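Endoglucanase (Thermotoga maritima, PDB 1VHO) is probably a metal-dependent aminopeptidase of the M42 family, expected to bind two divalent cations per subunit, despite its name. Local coordinates at residues H120-D123 against S124-K128; L180-V183 against L184-L187; V254-N257 against L258-I262. One frame throughout, in Å; residues are numbered along the deposited sequence.

Contact 1: residues H120-D123 against S124-K128; sequences HLQD and SESRK
Asp123 and Ser126 meet in a capping box at the start of the short, weakly bonded helix 124-128, a surface turn that follows the loop after strand 108-113. A helix opens with amide hydrogens that have no preceding turn to bond to, and here two side chains answer that need. Asp123 OD2 receives Ser126 N at 2.9 Å in a practically straight bond (178°), the donor lying close to the axis of the C-O bond; a weak bond from Glu125 N reaches the same oxygen. Chi1 of 51° sets CG between the backbone N and the carbonyl carbon, which brings OD2 over the first amides of the helix. In the reciprocal bond, Ser126 OG accepts from Asp123 N at 2.9 Å, and it donates to Gln122 OE1 in a very short bond of 2.5 Å. The hydroxyl is gripped from two directions, which probably fixes its rotation. The Gln122 chain bends at chi2 to bring its amide oxygen there, while its side chain rests on Leu117 and Val130. Past the cap, Arg127 N takes up Asp123 O at 3.0 Å, and the Arg127 guanidinium lies with one face over Gln122 C and Asp123 O. A water accepts weakly from Arg127 NH1 and donates to Gln122 O. Reciprocal bonds between the N-cap residue and the residue three further on define the capping box of a helix N-terminus.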
ATOM      1  N   HIS A 120       7.206  -1.510  38.062  1.00 16.84           N
ATOM      2  CA  HIS A 120       8.417  -1.627  38.868  1.00 17.14           C
ATOM      3  C   HIS A 120       8.709  -0.266  39.528  1.00 16.08           C
ATOM      4  O   HIS A 120       8.559   0.777  38.864  1.00 17.69           O
ATOM      5  CB  HIS A 120       9.610  -1.973  37.904  1.00 18.16           C
ATOM      6  CG  HIS A 120      10.846  -2.214  38.729  1.00 16.79           C
ATOM      7  ND1 HIS A 120      11.101  -3.376  39.421  1.00 19.11           N
ATOM      8  CD2 HIS A 120      11.857  -1.335  39.062  1.00 20.66           C
ATOM      9  CE1 HIS A 120      12.236  -3.246  40.105  1.00 21.67           C
ATOM     10  NE2 HIS A 120      12.707  -2.044  39.890  1.00 20.76           N
ATOM     11  N   LEU A 121       8.992  -0.249  40.818  1.00 16.74           N
ATOM     12  CA  LEU A 121       9.335   0.994  41.517  1.00 19.02           C
ATOM     13  C   LEU A 121      10.842   1.236  41.242  1.00 21.08           C
ATOM     14  O   LEU A 121      11.700   0.491  41.733  1.00 20.34           O
ATOM     15  CB  LEU A 121       9.088   0.958  43.004  1.00 15.93           C
ATOM     16  CG  LEU A 121       9.491   2.218  43.805  1.00 19.42           C
ATOM     17  CD1 LEU A 121       8.755   3.463  43.350  1.00 22.20           C
ATOM     18  CD2 LEU A 121       9.214   1.972  45.308  1.00 23.18           C
ATOM     19  N   GLN A 122      11.138   2.188  40.375  1.00 22.94           N
ATOM     20  CA  GLN A 122      12.534   2.429  40.005  1.00 24.88           C
ATOM     21  C   GLN A 122      13.331   3.083  41.149  1.00 26.34           C
ATOM     22  O   GLN A 122      12.778   3.787  42.004  1.00 25.70           O
ATOM     23  CB  GLN A 122      12.636   3.373  38.800  1.00 28.15           C
ATOM     24  CG  GLN A 122      11.900   2.898  37.542  1.00 28.05           C
ATOM     25  CD  GLN A 122      12.549   1.660  36.970  1.00 29.61           C
ATOM     26  OE1 GLN A 122      13.764   1.497  37.156  1.00 29.12           O
ATOM     27  NE2 GLN A 122      11.785   0.790  36.285  1.00 25.73           N
ATOM     28  N   ASP A 123      14.601   2.728  41.165  1.00 28.11           N
ATOM     29  CA  ASP A 123      15.548   3.318  42.132  1.00 28.75           C
ATOM     30  C   ASP A 123      16.736   3.807  41.304  1.00 30.46           C
ATOM     31  O   ASP A 123      16.774   3.591  40.080  1.00 26.65           O
ATOM     32  CB  ASP A 123      15.923   2.419  43.258  1.00 29.38           C
ATOM     33  CG  ASP A 123      16.403   1.045  42.868  1.00 29.83           C
ATOM     34  OD1 ASP A 123      15.867   0.080  43.435  1.00 36.17           O
ATOM     35  OD2 ASP A 123      17.272   0.920  42.001  1.00 31.36           O
ATOM     36  N   SER A 124      17.741   4.441  41.943  1.00 30.69           N
ATOM     37  CA  SER A 124      18.851   4.915  41.081  1.00 32.71           C
ATOM     38  C   SER A 124      19.531   3.817  40.305  1.00 32.49           C
ATOM     39  O   SER A 124      19.945   4.100  39.164  1.00 36.55           O
ATOM     40  CB  SER A 124      19.836   5.768  41.867  1.00 34.54           C
ATOM     41  OG  SER A 124      20.356   5.023  42.947  1.00 41.19           O
ATOM     42  N   GLU A 125      19.680   2.592  40.764  1.00 31.79           N
ATOM     43  CA  GLU A 125      20.339   1.545  39.998  1.00 32.20           C
ATOM     44  C   GLU A 125      19.483   0.941  38.911  1.00 34.08           C
ATOM     45  O   GLU A 125      19.951   0.759  37.775  1.00 32.50           O
ATOM     46  CB  GLU A 125      20.874   0.449  40.923  1.00 34.33           C
ATOM     47  CG  GLU A 125      22.018   0.991  41.810  1.00 38.76           C
ATOM     48  CD  GLU A 125      23.223   1.321  40.939  1.00 41.01           C
ATOM     49  OE1 GLU A 125      23.686   0.389  40.222  1.00 41.87           O
ATOM     50  OE2 GLU A 125      23.627   2.500  40.961  1.00 39.31           O
ATOM     51  N   SER A 126      18.216   0.597  39.238  1.00 32.47           N
ATOM     52  CA  SER A 126      17.349   0.031  38.196  1.00 31.95           C
ATOM     53  C   SER A 126      17.143   1.037  37.079  1.00 31.81           C
ATOM     54  O   SER A 126      17.023   0.665  35.916  1.00 32.84           O
ATOM     55  CB  SER A 126      15.980  -0.352  38.787  1.00 32.95           C
ATOM     56  OG  SER A 126      15.198   0.801  39.075  1.00 29.74           O
ATOM     57  N   ARG A 127      17.073   2.316  37.391  1.00 32.20           N
ATOM     58  CA  ARG A 127      16.862   3.383  36.416  1.00 35.74           C
ATOM     59  C   ARG A 127      17.943   3.412  35.350  1.00 36.75           C
ATOM     60  O   ARG A 127      17.650   3.650  34.176  1.00 36.50           O
ATOM     61  CB  ARG A 127      16.727   4.714  37.161  1.00 39.90           C
ATOM     62  CG  ARG A 127      16.069   5.847  36.423  1.00 45.93           C
ATOM     63  CD  ARG A 127      15.098   6.645  37.281  1.00 47.63           C
ATOM     64  NE  ARG A 127      15.541   6.828  38.655  1.00 48.82           N
ATOM     65  CZ  ARG A 127      14.757   6.976  39.715  1.00 49.79           C
ATOM     66  NH1 ARG A 127      13.433   6.977  39.614  1.00 50.13           N
ATOM     67  NH2 ARG A 127      15.286   7.113  40.927  1.00 49.32           N
ATOM     68  N   LYS A 128      19.178   3.035  35.671  1.00 37.19           N
ATOM     69  CA  LYS A 128      20.285   3.007  34.736  1.00 38.90           C
ATOM     70  C   LYS A 128      20.156   1.952  33.645  1.00 39.54           C
ATOM     71  O   LYS A 128      20.796   2.103  32.598  1.00 39.62           O
ATOM     72  CB  LYS A 128      21.619   2.743  35.471  1.00 37.43           C
ATOM     73  CG  LYS A 128      22.000   3.863  36.423  1.00 39.35           C
ATOM     74  CD  LYS A 128      23.125   3.399  37.360  1.00 39.62           C
ATOM     75  CE  LYS A 128      23.650   4.593  38.152  1.00 40.73           C
ATOM     76  NZ  LYS A 128      24.458   4.149  39.321  1.00 39.38           N
TER
HETATM   77  O   HOH W   1      10.944   5.811  41.431  1.00 35.36           O

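Contact 2: residues L180-V183 against L184-L187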
ATOM      1  N   LEU A 180      -6.754  -1.784  -7.065  1.00 15.36           N
ATOM      2  CA  LEU A 180      -6.397  -2.655  -8.198  1.00 15.91           C
ATOM      3  C   LEU A 180      -7.181  -3.951  -8.207  1.00 17.16           C
ATOM      4  O   LEU A 180      -7.498  -4.471  -9.308  1.00 16.33           O
ATOM      5  CB  LEU A 180      -4.878  -2.837  -8.258  1.00 17.89           C
ATOM      6  CG  LEU A 180      -4.097  -1.502  -8.429  1.00 18.11           C
ATOM      7  CD1 LEU A 180      -2.641  -1.821  -8.746  1.00 18.09           C
ATOM      8  CD2 LEU A 180      -4.710  -0.690  -9.593  1.00 17.78           C
ATOM      9  N   VAL A 181      -7.501  -4.464  -7.012  1.00 16.84           N
ATOM     10  CA  VAL A 181      -8.341  -5.703  -6.980  1.00 17.60           C
ATOM     11  C   VAL A 181      -9.718  -5.365  -7.562  1.00 17.48           C
ATOM     12  O   VAL A 181     -10.250  -6.140  -8.408  1.00 17.15           O
ATOM     13  CB  VAL A 181      -8.484  -6.203  -5.527  1.00 15.77           C
ATOM     14  CG1 VAL A 181      -9.594  -7.272  -5.435  1.00 16.19           C
ATOM     15  CG2 VAL A 181      -7.149  -6.821  -5.076  1.00 14.51           C
ATOM     16  N   LYS A 182     -10.269  -4.222  -7.162  1.00 15.90           N
ATOM     17  CA  LYS A 182     -11.604  -3.802  -7.662  1.00 16.47           C
ATOM     18  C   LYS A 182     -11.559  -3.517  -9.163  1.00 16.96           C
ATOM     19  O   LYS A 182     -12.547  -3.781  -9.879  1.00 16.34           O
ATOM     20  CB  LYS A 182     -12.142  -2.620  -6.870  1.00 17.20           C
ATOM     21  CG  LYS A 182     -12.498  -2.938  -5.404  1.00 21.30           C
ATOM     22  CD  LYS A 182     -13.619  -3.966  -5.260  1.00 26.03           C
ATOM     23  CE  LYS A 182     -14.978  -3.388  -5.567  1.00 27.51           C
ATOM     24  NZ  LYS A 182     -16.068  -4.361  -5.336  1.00 28.23           N
ATOM     25  N   VAL A 183     -10.469  -2.949  -9.675  1.00 14.37           N
ATOM     26  CA  VAL A 183     -10.410  -2.728 -11.140  1.00 17.56           C
ATOM     27  C   VAL A 183     -10.618  -4.063 -11.884  1.00 17.77           C
ATOM     28  O   VAL A 183     -11.343  -4.151 -12.876  1.00 16.88           O
ATOM     29  CB  VAL A 183      -9.029  -2.191 -11.548  1.00 17.65           C
ATOM     30  CG1 VAL A 183      -8.843  -2.154 -13.071  1.00 18.98           C
ATOM     31  CG2 VAL A 183      -8.825  -0.783 -10.996  1.00 19.92           C
ATOM     32  N   LEU A 184      -9.907  -5.114 -11.447  1.00 16.63           N
ATOM     33  CA  LEU A 184     -10.041  -6.422 -12.116  1.00 17.34           C
ATOM     34  C   LEU A 184     -11.461  -6.927 -12.020  1.00 18.74           C
ATOM     35  O   LEU A 184     -12.034  -7.415 -13.014  1.00 19.12           O
ATOM     36  CB  LEU A 184      -9.023  -7.409 -11.537  1.00 17.32           C
ATOM     37  CG  LEU A 184      -7.555  -7.090 -11.887  1.00 18.17           C
ATOM     38  CD1 LEU A 184      -6.616  -7.950 -11.060  1.00 20.16           C
ATOM     39  CD2 LEU A 184      -7.271  -7.363 -13.369  1.00 19.01           C
ATOM     40  N   GLU A 185     -12.112  -6.754 -10.869  1.00 17.62           N
ATOM     41  CA  GLU A 185     -13.493  -7.163 -10.722  1.00 19.49           C
ATOM     42  C   GLU A 185     -14.378  -6.409 -11.702  1.00 22.49           C
ATOM     43  O   GLU A 185     -15.172  -7.029 -12.417  1.00 21.62           O
ATOM     44  CB  GLU A 185     -13.991  -7.001  -9.286  1.00 23.88           C
ATOM     45  CG  GLU A 185     -15.444  -7.435  -9.146  1.00 28.78           C
ATOM     46  CD  GLU A 185     -16.118  -6.869  -7.924  1.00 35.09           C
ATOM     47  OE1 GLU A 185     -17.370  -6.773  -7.942  1.00 40.70           O
ATOM     48  OE2 GLU A 185     -15.429  -6.471  -6.981  1.00 32.94           O
ATOM     49  N   PHE A 186     -14.219  -5.085 -11.805  1.00 20.41           N
ATOM     50  CA  PHE A 186     -15.019  -4.296 -12.735  1.00 21.96           C
ATOM     51  C   PHE A 186     -14.770  -4.575 -14.208  1.00 20.79           C
ATOM     52  O   PHE A 186     -15.718  -4.467 -15.009  1.00 21.12           O
ATOM     53  CB  PHE A 186     -14.739  -2.795 -12.459  1.00 24.11           C
ATOM     54  CG  PHE A 186     -15.197  -2.359 -11.081  1.00 26.20           C
ATOM     55  CD1 PHE A 186     -16.060  -3.122 -10.319  1.00 27.67           C
ATOM     56  CD2 PHE A 186     -14.768  -1.136 -10.579  1.00 23.65           C
ATOM     57  CE1 PHE A 186     -16.465  -2.706  -9.065  1.00 28.63           C
ATOM     58  CE2 PHE A 186     -15.186  -0.691  -9.347  1.00 23.23           C
ATOM     59  CZ  PHE A 186     -16.043  -1.465  -8.573  1.00 26.16           C
ATOM     60  N   LEU A 187     -13.566  -4.910 -14.625  1.00 19.63           N
ATOM     61  CA  LEU A 187     -13.212  -5.191 -15.990  1.00 21.92           C
ATOM     62  C   LEU A 187     -13.953  -6.404 -16.563  1.00 25.67           C
ATOM     63  O   LEU A 187     -14.085  -6.510 -17.792  1.00 24.97           O
ATOM     64  CB  LEU A 187     -11.728  -5.355 -16.204  1.00 18.75           C
ATOM     65  CG  LEU A 187     -10.919  -4.031 -16.164  1.00 22.01           C
ATOM     66  CD1 LEU A 187      -9.425  -4.352 -16.216  1.00 21.29           C
ATOM     67  CD2 LEU A 187     -11.294  -3.160 -17.359  1.00 20.89           C
TER
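Lys182 and Glu185 pair one turn apart on helix 171-187, while Val183 and Leu187 meet on another part of the same helix. The packed part is the flank of Val183 and Leu187, both buried: their side chains run alongside each other, CG1 of the valine 3.9 Å from CD1 of the leucine. The looser side belongs to Glu185 and Phe186, both partly exposed. Even there one feature is close: the Phe186 ring lays a face over Lys182 O, with CG 3.2 Å from that oxygen. This carbonyl, which also accepts from Phe186 N at 2.9 Å, lies under the ring toward its rim, and Phe186 CZ is 3.7 Å from Lys182 CE. The Glu185 chain is extended, with CG opposite the backbone N (chi1 -180°), whereas Lys182 bends at chi2 and chi3 to bring NZ within 2.8 Å of Glu185 OE2. In this salt bridge NZ meets OE2 on its syn side, 24° out of the carboxylate plane. Around the helix, Leu180, Leu184 and Leu187 pack on strand 195-201 of the mixed sheet; Val183 and Phe186 lean on helix 317-333, and Val181 and Lys182 touch helix 7-16.

Contact 3: residues V254-N257 against L258-I262; sequences VDRN and LVQKI
Asp255 caps helix 256-268, the helix of a beta-alpha-beta unit between strands 247-249 and 274-276, by turning its carboxylate onto Leu258 N. OD1 accepts this amide at 2.9 Å, on its anti side and 26° out of the carboxylate plane. With the N-cap in place, the regular pattern follows at once: Val259 N bonds Asp255 O. Just before the cap, Val254 CG2 touches Val259 CG2 across 4.0 Å, an apolar contact beside the first turn.

Gln260, partly exposed, shows how the next turn is tied to this one. Its CB lies 3.5 Å from Arg256 NH1 and also faces Arg256 O, the carbonyl that accepts from Gln260 N. CG is placed opposite the backbone N (chi1 -165°), and the bend at chi2 folds the amide back over the preceding turn; CG itself only brushes NH1. CD comes nearer to that nitrogen, and OE1 completes the approach, accepting from Arg256 NH1 at 2.7 Å and from Arg256 NH2 at 3.0 Å. Both donors belong to the outer end of the guanidinium, and the oxygen sits near its plane at the edge; the two flat groups are turned 30° against each other. NE2, the other branch, donates to Glu264 OE2, so that the amide is tied at both its polar atoms, which probably keeps it from flipping. With an alanine at this position, the guanidinium of Arg256 would probably be left without the oxygen that both its terminal nitrogens hold, free to turn, and Glu264 would lose a donor. The neighbouring pair on this turn is slacker: Lys261 runs an extended chain past Asn257 O, and its NZ makes only a weak bond, 3.5 Å long, to Asn257 OD1.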
ATOM      1  N   VAL A 254       4.505  13.591 -14.716  1.00 27.73           N
ATOM      2  CA  VAL A 254       3.382  13.003 -15.436  1.00 26.46           C
ATOM      3  C   VAL A 254       3.260  13.453 -16.881  1.00 28.20           C
ATOM      4  O   VAL A 254       3.690  14.554 -17.240  1.00 26.60           O
ATOM      5  CB  VAL A 254       2.039  13.228 -14.729  1.00 26.76           C
ATOM      6  CG1 VAL A 254       2.151  12.771 -13.266  1.00 26.85           C
ATOM      7  CG2 VAL A 254       1.588  14.674 -14.797  1.00 26.06           C
ATOM      8  N   ASP A 255       2.670  12.555 -17.669  1.00 27.45           N
ATOM      9  CA  ASP A 255       2.411  12.922 -19.081  1.00 28.09           C
ATOM     10  C   ASP A 255       1.079  13.674 -19.039  1.00 28.14           C
ATOM     11  O   ASP A 255       0.013  13.067 -18.955  1.00 27.38           O
ATOM     12  CB  ASP A 255       2.396  11.691 -19.937  1.00 27.39           C
ATOM     13  CG  ASP A 255       2.183  11.955 -21.416  1.00 34.36           C
ATOM     14  OD1 ASP A 255       1.124  12.494 -21.804  1.00 33.18           O
ATOM     15  OD2 ASP A 255       3.066  11.584 -22.209  1.00 36.67           O
ATOM     16  N   ARG A 256       1.123  15.020 -19.141  1.00 26.54           N
ATOM     17  CA  ARG A 256      -0.117  15.798 -19.015  1.00 25.81           C
ATOM     18  C   ARG A 256      -1.169  15.483 -20.049  1.00 25.03           C
ATOM     19  O   ARG A 256      -2.362  15.649 -19.760  1.00 22.03           O
ATOM     20  CB  ARG A 256       0.211  17.304 -18.956  1.00 25.69           C
ATOM     21  CG  ARG A 256      -1.002  18.166 -18.636  1.00 26.92           C
ATOM     22  CD  ARG A 256      -1.456  18.041 -17.194  1.00 25.09           C
ATOM     23  NE  ARG A 256      -2.695  18.756 -16.939  1.00 26.08           N
ATOM     24  CZ  ARG A 256      -3.919  18.499 -17.317  1.00 29.01           C
ATOM     25  NH1 ARG A 256      -4.208  17.424 -18.067  1.00 27.64           N
ATOM     26  NH2 ARG A 256      -4.923  19.300 -16.940  1.00 27.89           N
ATOM     27  N   ASN A 257      -0.795  15.034 -21.239  1.00 23.90           N
ATOM     28  CA  ASN A 257      -1.788  14.696 -22.270  1.00 26.35           C
ATOM     29  C   ASN A 257      -2.504  13.405 -21.891  1.00 24.62           C
ATOM     30  O   ASN A 257      -3.700  13.263 -22.094  1.00 24.96           O
ATOM     31  CB  ASN A 257      -1.118  14.512 -23.636  1.00 33.96           C
ATOM     32  CG  ASN A 257      -2.112  14.131 -24.714  1.00 44.22           C
ATOM     33  OD1 ASN A 257      -1.894  13.194 -25.496  1.00 50.16           O
ATOM     34  ND2 ASN A 257      -3.248  14.823 -24.773  1.00 49.08           N
ATOM     35  N   LEU A 258      -1.766  12.417 -21.411  1.00 23.39           N
ATOM     36  CA  LEU A 258      -2.416  11.152 -20.951  1.00 22.74           C
ATOM     37  C   LEU A 258      -3.352  11.493 -19.800  1.00 20.43           C
ATOM     38  O   LEU A 258      -4.525  11.109 -19.729  1.00 19.77           O
ATOM     39  CB  LEU A 258      -1.326  10.193 -20.452  1.00 24.35           C
ATOM     40  CG  LEU A 258      -1.822   8.960 -19.656  1.00 24.10           C
ATOM     41  CD1 LEU A 258      -2.740   8.125 -20.523  1.00 25.93           C
ATOM     42  CD2 LEU A 258      -0.657   8.127 -19.126  1.00 21.83           C
ATOM     43  N   VAL A 259      -2.863  12.392 -18.916  1.00 19.51           N
ATOM     44  CA  VAL A 259      -3.688  12.819 -17.786  1.00 20.50           C
ATOM     45  C   VAL A 259      -4.966  13.476 -18.285  1.00 20.71           C
ATOM     46  O   VAL A 259      -6.065  13.189 -17.806  1.00 20.59           O
ATOM     47  CB  VAL A 259      -2.869  13.722 -16.858  1.00 20.62           C
ATOM     48  CG1 VAL A 259      -3.724  14.377 -15.771  1.00 20.65           C
ATOM     49  CG2 VAL A 259      -1.742  12.894 -16.198  1.00 19.47           C
ATOM     50  N   GLN A 260      -4.902  14.396 -19.267  1.00 21.63           N
ATOM     51  CA  GLN A 260      -6.159  15.004 -19.758  1.00 20.67           C
ATOM     52  C   GLN A 260      -7.101  13.954 -20.328  1.00 18.92           C
ATOM     53  O   GLN A 260      -8.308  14.058 -20.135  1.00 20.98           O
ATOM     54  CB  GLN A 260      -5.849  16.089 -20.819  1.00 22.54           C
ATOM     55  CG  GLN A 260      -7.068  16.979 -21.080  1.00 25.93           C
ATOM     56  CD  GLN A 260      -7.496  17.701 -19.820  1.00 27.78           C
ATOM     57  OE1 GLN A 260      -6.660  17.942 -18.951  1.00 29.12           O
ATOM     58  NE2 GLN A 260      -8.778  18.063 -19.740  1.00 31.57           N
ATOM     59  N   LYS A 261      -6.626  12.954 -21.058  1.00 20.37           N
ATOM     60  CA  LYS A 261      -7.520  11.888 -21.542  1.00 21.98           C
ATOM     61  C   LYS A 261      -8.211  11.175 -20.378  1.00 21.44           C
ATOM     62  O   LYS A 261      -9.403  10.831 -20.469  1.00 21.75           O
ATOM     63  CB  LYS A 261      -6.726  10.862 -22.352  1.00 25.86           C
ATOM     64  CG  LYS A 261      -6.325  11.430 -23.743  1.00 30.65           C
ATOM     65  CD  LYS A 261      -5.242  10.499 -24.312  1.00 35.93           C
ATOM     66  CE  LYS A 261      -4.873  10.932 -25.740  1.00 41.45           C
ATOM     67  NZ  LYS A 261      -3.606  10.262 -26.168  1.00 42.87           N
ATOM     68  N   ILE A 262      -7.486  10.926 -19.273  1.00 20.50           N
ATOM     69  CA  ILE A 262      -8.113  10.275 -18.103  1.00 18.78           C
ATOM     70  C   ILE A 262      -9.180  11.160 -17.528  1.00 18.74           C
ATOM     71  O   ILE A 262     -10.302  10.763 -17.161  1.00 17.06           O
ATOM     72  CB  ILE A 262      -7.045   9.912 -17.040  1.00 19.72           C
ATOM     73  CG1 ILE A 262      -6.055   8.878 -17.547  1.00 21.44           C
ATOM     74  CG2 ILE A 262      -7.721   9.474 -15.743  1.00 19.26           C
ATOM     75  CD1 ILE A 262      -4.823   8.650 -16.645  1.00 20.28           C
TER

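In the fold
Contacts 1 and 3 each span the junction where a loop runs into the N-terminus of a helix, whereas contact 2 lies wholly within a helix. Contact 1 stands alone, its centre about 42 Å from the chain centre and about 57 and 62 Å from the centres of contacts 2 and 3, on the opposite side of the molecule. Contacts 2 and 3 lie on helices associated with the mixed sheet, their nearest atoms about 11 Å apart. Each has one side chain within about 10 Å of that of a predicted zinc ligand, Leu180 about 9 Å from His67 and Val254 about 10 Å from Asp227, and neither reaches it. Contact 1 lies away from that site.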